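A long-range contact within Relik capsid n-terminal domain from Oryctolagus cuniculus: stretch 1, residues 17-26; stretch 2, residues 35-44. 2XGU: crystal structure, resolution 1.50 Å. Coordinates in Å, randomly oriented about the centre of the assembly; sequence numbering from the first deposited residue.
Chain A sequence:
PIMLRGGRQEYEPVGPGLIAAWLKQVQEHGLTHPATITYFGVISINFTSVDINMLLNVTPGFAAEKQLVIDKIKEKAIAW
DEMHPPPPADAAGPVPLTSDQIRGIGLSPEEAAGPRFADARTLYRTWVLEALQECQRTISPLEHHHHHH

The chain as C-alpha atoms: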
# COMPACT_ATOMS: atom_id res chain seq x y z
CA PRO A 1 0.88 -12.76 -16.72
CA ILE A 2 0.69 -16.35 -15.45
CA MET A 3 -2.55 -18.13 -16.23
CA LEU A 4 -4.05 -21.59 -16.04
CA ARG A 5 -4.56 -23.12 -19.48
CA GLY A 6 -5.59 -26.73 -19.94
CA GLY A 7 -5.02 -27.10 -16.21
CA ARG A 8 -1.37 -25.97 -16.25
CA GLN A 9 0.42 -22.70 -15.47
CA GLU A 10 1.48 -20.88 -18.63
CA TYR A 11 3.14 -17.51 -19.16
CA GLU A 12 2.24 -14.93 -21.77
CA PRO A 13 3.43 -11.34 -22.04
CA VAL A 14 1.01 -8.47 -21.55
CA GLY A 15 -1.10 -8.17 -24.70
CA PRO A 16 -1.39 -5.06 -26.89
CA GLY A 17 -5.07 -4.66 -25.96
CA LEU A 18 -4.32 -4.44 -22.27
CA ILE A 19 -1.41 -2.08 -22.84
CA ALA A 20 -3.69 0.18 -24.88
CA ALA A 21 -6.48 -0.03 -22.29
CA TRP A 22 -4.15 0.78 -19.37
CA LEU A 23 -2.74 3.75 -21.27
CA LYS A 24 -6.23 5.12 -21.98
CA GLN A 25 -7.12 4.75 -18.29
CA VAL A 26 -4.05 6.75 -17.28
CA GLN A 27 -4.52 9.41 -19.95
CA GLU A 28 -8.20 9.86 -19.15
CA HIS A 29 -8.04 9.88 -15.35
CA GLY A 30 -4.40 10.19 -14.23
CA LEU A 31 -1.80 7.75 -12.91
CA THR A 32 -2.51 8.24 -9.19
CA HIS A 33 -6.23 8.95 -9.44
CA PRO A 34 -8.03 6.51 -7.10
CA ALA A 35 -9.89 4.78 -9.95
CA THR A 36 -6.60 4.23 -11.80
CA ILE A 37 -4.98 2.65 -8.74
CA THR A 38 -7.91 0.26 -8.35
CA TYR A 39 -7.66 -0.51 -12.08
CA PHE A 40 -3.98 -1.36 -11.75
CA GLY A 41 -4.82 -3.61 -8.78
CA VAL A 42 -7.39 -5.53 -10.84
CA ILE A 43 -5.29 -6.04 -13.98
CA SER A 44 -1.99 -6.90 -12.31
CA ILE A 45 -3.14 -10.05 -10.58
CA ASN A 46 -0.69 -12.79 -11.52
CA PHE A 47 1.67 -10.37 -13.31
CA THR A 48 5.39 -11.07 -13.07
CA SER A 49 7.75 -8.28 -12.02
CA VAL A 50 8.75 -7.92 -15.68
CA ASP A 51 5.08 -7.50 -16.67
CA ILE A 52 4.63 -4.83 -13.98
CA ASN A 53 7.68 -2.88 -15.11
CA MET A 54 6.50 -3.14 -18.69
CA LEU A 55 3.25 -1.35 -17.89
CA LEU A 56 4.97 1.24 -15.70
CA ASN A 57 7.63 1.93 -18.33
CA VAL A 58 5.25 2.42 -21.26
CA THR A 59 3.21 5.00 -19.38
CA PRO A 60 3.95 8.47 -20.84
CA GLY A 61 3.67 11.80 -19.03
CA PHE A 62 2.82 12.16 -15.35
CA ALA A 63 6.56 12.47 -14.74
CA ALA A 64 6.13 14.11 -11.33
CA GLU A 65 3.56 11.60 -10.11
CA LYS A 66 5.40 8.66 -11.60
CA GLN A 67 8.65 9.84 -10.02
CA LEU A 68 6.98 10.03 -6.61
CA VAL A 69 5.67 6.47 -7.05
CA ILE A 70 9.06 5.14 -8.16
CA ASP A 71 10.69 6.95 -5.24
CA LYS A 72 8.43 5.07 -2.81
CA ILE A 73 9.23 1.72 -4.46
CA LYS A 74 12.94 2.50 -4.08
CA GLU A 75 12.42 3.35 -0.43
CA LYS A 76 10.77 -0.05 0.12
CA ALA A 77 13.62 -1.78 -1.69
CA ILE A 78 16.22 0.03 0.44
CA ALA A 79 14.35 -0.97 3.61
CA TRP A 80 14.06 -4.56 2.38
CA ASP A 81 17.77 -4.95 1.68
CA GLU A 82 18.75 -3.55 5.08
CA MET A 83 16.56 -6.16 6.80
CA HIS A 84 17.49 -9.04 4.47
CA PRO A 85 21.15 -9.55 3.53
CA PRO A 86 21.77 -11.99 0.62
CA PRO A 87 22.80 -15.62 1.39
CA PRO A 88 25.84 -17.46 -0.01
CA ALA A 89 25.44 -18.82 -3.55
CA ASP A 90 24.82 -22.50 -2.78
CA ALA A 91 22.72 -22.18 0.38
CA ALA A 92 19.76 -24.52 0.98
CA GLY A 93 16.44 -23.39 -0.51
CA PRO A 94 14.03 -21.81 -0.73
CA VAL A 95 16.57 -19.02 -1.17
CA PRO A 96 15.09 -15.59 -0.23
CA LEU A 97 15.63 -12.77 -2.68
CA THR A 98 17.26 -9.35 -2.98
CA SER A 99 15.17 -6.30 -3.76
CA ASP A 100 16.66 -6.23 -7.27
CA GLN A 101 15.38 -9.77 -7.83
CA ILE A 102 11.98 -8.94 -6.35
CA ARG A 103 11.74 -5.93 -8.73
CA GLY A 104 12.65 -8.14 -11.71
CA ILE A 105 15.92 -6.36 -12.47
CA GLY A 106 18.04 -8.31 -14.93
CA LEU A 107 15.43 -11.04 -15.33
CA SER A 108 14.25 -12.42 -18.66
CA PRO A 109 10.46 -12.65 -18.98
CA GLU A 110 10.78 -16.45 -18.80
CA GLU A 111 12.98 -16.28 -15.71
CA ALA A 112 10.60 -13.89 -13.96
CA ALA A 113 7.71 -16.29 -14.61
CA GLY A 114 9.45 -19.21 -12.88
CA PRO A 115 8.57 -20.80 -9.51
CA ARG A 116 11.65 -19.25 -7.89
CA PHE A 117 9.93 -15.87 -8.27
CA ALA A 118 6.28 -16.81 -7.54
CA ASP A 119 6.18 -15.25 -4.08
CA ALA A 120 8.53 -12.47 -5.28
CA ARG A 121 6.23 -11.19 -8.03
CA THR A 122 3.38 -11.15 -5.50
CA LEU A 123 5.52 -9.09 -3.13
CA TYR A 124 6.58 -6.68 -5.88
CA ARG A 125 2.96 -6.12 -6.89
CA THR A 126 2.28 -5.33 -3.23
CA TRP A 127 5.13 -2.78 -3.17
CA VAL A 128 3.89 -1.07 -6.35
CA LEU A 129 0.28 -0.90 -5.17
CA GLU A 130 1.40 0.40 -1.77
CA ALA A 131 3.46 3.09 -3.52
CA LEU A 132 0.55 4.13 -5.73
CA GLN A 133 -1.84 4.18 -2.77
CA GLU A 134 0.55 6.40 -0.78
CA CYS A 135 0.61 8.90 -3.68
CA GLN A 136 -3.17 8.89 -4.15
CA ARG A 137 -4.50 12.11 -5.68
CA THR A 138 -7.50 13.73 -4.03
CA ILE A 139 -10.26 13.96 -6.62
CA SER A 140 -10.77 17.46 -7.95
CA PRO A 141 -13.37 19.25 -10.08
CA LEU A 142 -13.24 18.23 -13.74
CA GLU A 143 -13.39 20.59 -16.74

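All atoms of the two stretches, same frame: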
# COMPACT_ATOMS: atom_id res chain seq x y z
N GLY A 17 -3.77 -5.18 -26.37
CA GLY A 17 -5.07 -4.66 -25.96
C GLY A 17 -5.06 -4.14 -24.54
O GLY A 17 -5.60 -3.06 -24.25
N LEU A 18 -4.44 -4.89 -23.64
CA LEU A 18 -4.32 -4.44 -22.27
C LEU A 18 -3.40 -3.24 -22.13
O LEU A 18 -3.69 -2.31 -21.37
CB LEU A 18 -3.86 -5.56 -21.36
CG LEU A 18 -3.80 -5.16 -19.88
CD1 LEU A 18 -5.13 -4.59 -19.38
CD2 LEU A 18 -3.38 -6.38 -19.05
N ILE A 19 -2.29 -3.23 -22.87
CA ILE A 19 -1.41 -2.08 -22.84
C ILE A 19 -2.19 -0.84 -23.26
O ILE A 19 -2.16 0.20 -22.58
CB ILE A 19 -0.19 -2.29 -23.74
CG1 ILE A 19 0.69 -3.40 -23.15
CG2 ILE A 19 0.60 -0.98 -23.90
CD1 ILE A 19 1.79 -3.86 -24.09
N ALA A 20 -2.91 -0.95 -24.37
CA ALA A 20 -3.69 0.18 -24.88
C ALA A 20 -4.75 0.63 -23.89
O ALA A 20 -4.96 1.82 -23.70
CB ALA A 20 -4.32 -0.15 -26.23
N ALA A 21 -5.41 -0.34 -23.24
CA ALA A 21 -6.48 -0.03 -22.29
C ALA A 21 -5.94 0.65 -21.02
O ALA A 21 -6.55 1.61 -20.52
CB ALA A 21 -7.25 -1.30 -21.95
N TRP A 22 -4.82 0.16 -20.51
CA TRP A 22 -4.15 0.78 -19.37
C TRP A 22 -3.74 2.21 -19.70
O TRP A 22 -3.96 3.13 -18.91
CB TRP A 22 -2.92 -0.04 -18.99
CG TRP A 22 -1.97 0.68 -18.06
CD1 TRP A 22 -0.70 1.08 -18.36
CD2 TRP A 22 -2.22 1.10 -16.71
NE1 TRP A 22 -0.14 1.71 -17.27
CE2 TRP A 22 -1.04 1.73 -16.25
CE3 TRP A 22 -3.31 0.98 -15.83
CZ2 TRP A 22 -0.92 2.27 -14.96
CZ3 TRP A 22 -3.19 1.51 -14.54
CH2 TRP A 22 -2.00 2.15 -14.13
N LEU A 23 -3.15 2.41 -20.88
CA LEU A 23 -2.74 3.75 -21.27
C LEU A 23 -3.91 4.73 -21.37
O LEU A 23 -3.79 5.88 -20.95
CB LEU A 23 -1.93 3.72 -22.57
CG LEU A 23 -0.59 2.99 -22.43
CD1 LEU A 23 0.15 2.95 -23.77
CD2 LEU A 23 0.28 3.64 -21.36
N LYS A 24 -5.05 4.27 -21.91
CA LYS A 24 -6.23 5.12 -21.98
C LYS A 24 -6.73 5.48 -20.58
O LYS A 24 -7.13 6.61 -20.34
CB LYS A 24 -7.34 4.45 -22.79
CG LYS A 24 -7.11 4.45 -24.30
N GLN A 25 -6.69 4.52 -19.67
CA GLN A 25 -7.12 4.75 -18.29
C GLN A 25 -6.27 5.85 -17.67
O GLN A 25 -6.80 6.78 -17.07
CB GLN A 25 -7.03 3.45 -17.46
CG GLN A 25 -7.31 3.60 -15.97
CD GLN A 25 -8.72 4.06 -15.67
OE1 GLN A 25 -9.65 3.79 -16.43
NE2 GLN A 25 -8.89 4.77 -14.56
N VAL A 26 -4.95 5.74 -17.81
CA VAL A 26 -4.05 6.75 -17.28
C VAL A 26 -4.27 8.11 -17.94
O VAL A 26 -4.38 9.12 -17.25
CB VAL A 26 -2.57 6.32 -17.41
CG1 VAL A 26 -1.63 7.43 -16.94
CG2 VAL A 26 -2.31 5.06 -16.59
N ALA A 35 -9.37 5.79 -9.04
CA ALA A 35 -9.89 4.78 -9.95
C ALA A 35 -8.78 4.08 -10.74
O ALA A 35 -8.90 2.90 -11.08
CB ALA A 35 -10.88 5.40 -10.91
N THR A 36 -7.72 4.81 -11.06
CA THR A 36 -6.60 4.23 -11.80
C THR A 36 -5.81 3.23 -10.95
O THR A 36 -5.35 2.18 -11.45
CB THR A 36 -5.68 5.32 -12.35
OG1 THR A 36 -6.45 6.17 -13.20
CG2 THR A 36 -4.53 4.71 -13.16
N ILE A 37 -5.65 3.55 -9.67
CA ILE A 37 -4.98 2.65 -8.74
C ILE A 37 -5.78 1.35 -8.55
O ILE A 37 -5.23 0.26 -8.62
CB ILE A 37 -4.70 3.34 -7.40
CG1 ILE A 37 -3.86 4.60 -7.61
CG2 ILE A 37 -4.03 2.35 -6.44
CD1 ILE A 37 -3.71 5.49 -6.35
N THR A 38 -7.09 1.45 -8.38
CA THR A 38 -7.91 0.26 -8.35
C THR A 38 -7.78 -0.56 -9.65
O THR A 38 -7.65 -1.78 -9.63
CB THR A 38 -9.37 0.65 -8.15
OG1 THR A 38 -9.50 1.29 -6.87
CG2 THR A 38 -10.28 -0.56 -8.21
N TYR A 39 -7.81 0.14 -10.78
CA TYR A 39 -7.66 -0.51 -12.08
C TYR A 39 -6.34 -1.28 -12.17
O TYR A 39 -6.32 -2.44 -12.58
CB TYR A 39 -7.75 0.56 -13.19
CG TYR A 39 -7.78 0.07 -14.63
CD1 TYR A 39 -8.96 0.12 -15.37
CD2 TYR A 39 -6.63 -0.40 -15.26
CE1 TYR A 39 -9.01 -0.29 -16.69
CE2 TYR A 39 -6.68 -0.83 -16.60
CZ TYR A 39 -7.86 -0.76 -17.29
OH TYR A 39 -7.92 -1.17 -18.61
N PHE A 40 -5.24 -0.64 -11.75
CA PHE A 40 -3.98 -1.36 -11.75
C PHE A 40 -4.04 -2.60 -10.85
O PHE A 40 -3.51 -3.67 -11.20
CB PHE A 40 -2.83 -0.44 -11.33
CG PHE A 40 -1.47 -1.05 -11.54
CD1 PHE A 40 -0.87 -1.02 -12.79
CD2 PHE A 40 -0.82 -1.68 -10.50
CE1 PHE A 40 0.38 -1.60 -12.98
CE2 PHE A 40 0.42 -2.26 -10.69
CZ PHE A 40 1.01 -2.22 -11.93
N GLY A 41 -4.67 -2.47 -9.68
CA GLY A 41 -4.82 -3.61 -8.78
C GLY A 41 -5.53 -4.79 -9.45
O GLY A 41 -5.10 -5.93 -9.32
N VAL A 42 -6.60 -4.51 -10.17
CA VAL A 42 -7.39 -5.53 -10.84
C VAL A 42 -6.59 -6.22 -11.95
O VAL A 42 -6.54 -7.46 -12.04
CB VAL A 42 -8.72 -4.94 -11.40
CG1 VAL A 42 -9.45 -5.95 -12.26
CG2 VAL A 42 -9.63 -4.45 -10.26
N ILE A 43 -5.94 -5.44 -12.81
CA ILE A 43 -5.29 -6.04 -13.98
C ILE A 43 -3.99 -6.78 -13.65
O ILE A 43 -3.58 -7.66 -14.41
CB ILE A 43 -5.02 -5.01 -15.11
CG1 ILE A 43 -3.96 -3.99 -14.69
CG2 ILE A 43 -6.32 -4.35 -15.56
CD1 ILE A 43 -3.51 -3.11 -15.85
N SER A 44 -3.35 -6.43 -12.54
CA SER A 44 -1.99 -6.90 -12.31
C SER A 44 -1.91 -8.18 -11.50
O SER A 44 -0.82 -8.67 -11.21
CB SER A 44 -1.19 -5.82 -11.58
OG SER A 44 -1.76 -5.55 -10.29

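Two helical segments of the RELIK capsid N-terminal domain lie side by side and run in nearly opposite directions, their axes at 163° and 10.3 Å apart at closest approach. That spacing leaves room for large side chains between the backbones, and the contact uses it: 479 Å² is buried, summed over both sides. The antiparallel register pairs Leu18 with Ile43, Trp22 with Phe40 and Gln25 with Thr36, so walking up stretch 1 means walking down stretch 2. The CA atoms close from 8.5 Å between Leu18 and Ile43 to 6.5 Å between Gln25 and Thr36, the narrow end being where a polar pair replaces the bulky apolar ones.

Gly17 takes no part. Leu18 makes the first contact. Its CA-to-CB bond points sideways, but the t, p rotamer brings the end of the side chain nearer, and Leu18 CD1 lies 4.0 Å from CG2 of Ile43, a plain apolar contact. Ile19 points away and Ala20 is out of reach, as expected for a helix that offers one stripe of its surface to its neighbour.

Ala21 points toward stretch 2. Its CB is 3.4 Å from Tyr39 OH, so the end of the tyrosine side chain rests against the helix here.

Trp22 is the knob of the interface. Starting sideways, it uses chi1 near 165° to carry its indole into a hole formed by Thr36, Tyr39, Phe40 and Ile43, where 90 Å² of the residue is covered, the largest share in either stretch. The neighbours do not all meet the ring in the same way. Phe40 CD1 lies over one face, 3.6 Å from Trp22 CH2, with the two six-membered rings oblique at 59° and their centroids 5.3 Å apart. Tyr39 CD2 approaches the edge, 3.6 Å from Trp22 CE3. Ile43 CD1 sits 4.1 Å from Trp22 CE3, and Thr36 CG2 is 3.7 Å from Trp22 CH2. The indole NE1 is hydrogen-bonded elsewhere in the structure.

Leu23 and Lys24 make no contact with stretch 2. One turn after Ala21, Gln25 again points toward the partner helix and combines two kinds of chemistry. Its methylene CG packs over the face of the Tyr39 ring, 4.0 Å from the ring centroid and 18° off the normal, a CH-pi contact. Beyond it, the amide donates the one hydrogen bond that crosses between the stretches, from Gln25 NE2 to Thr36 OG1 at 3.1 Å with an angle of 155°. The aliphatic part of the glutamine thus covers an aromatic ring while its polar end ties the helices together.

Val26 closes the walk with a lighter touch, its CG2 4.1 Å from Thr36 CG2. Thr36 therefore serves both chemistries: its hydroxyl accepts from Gln25, while its methyl group packs against Trp22 and Val26.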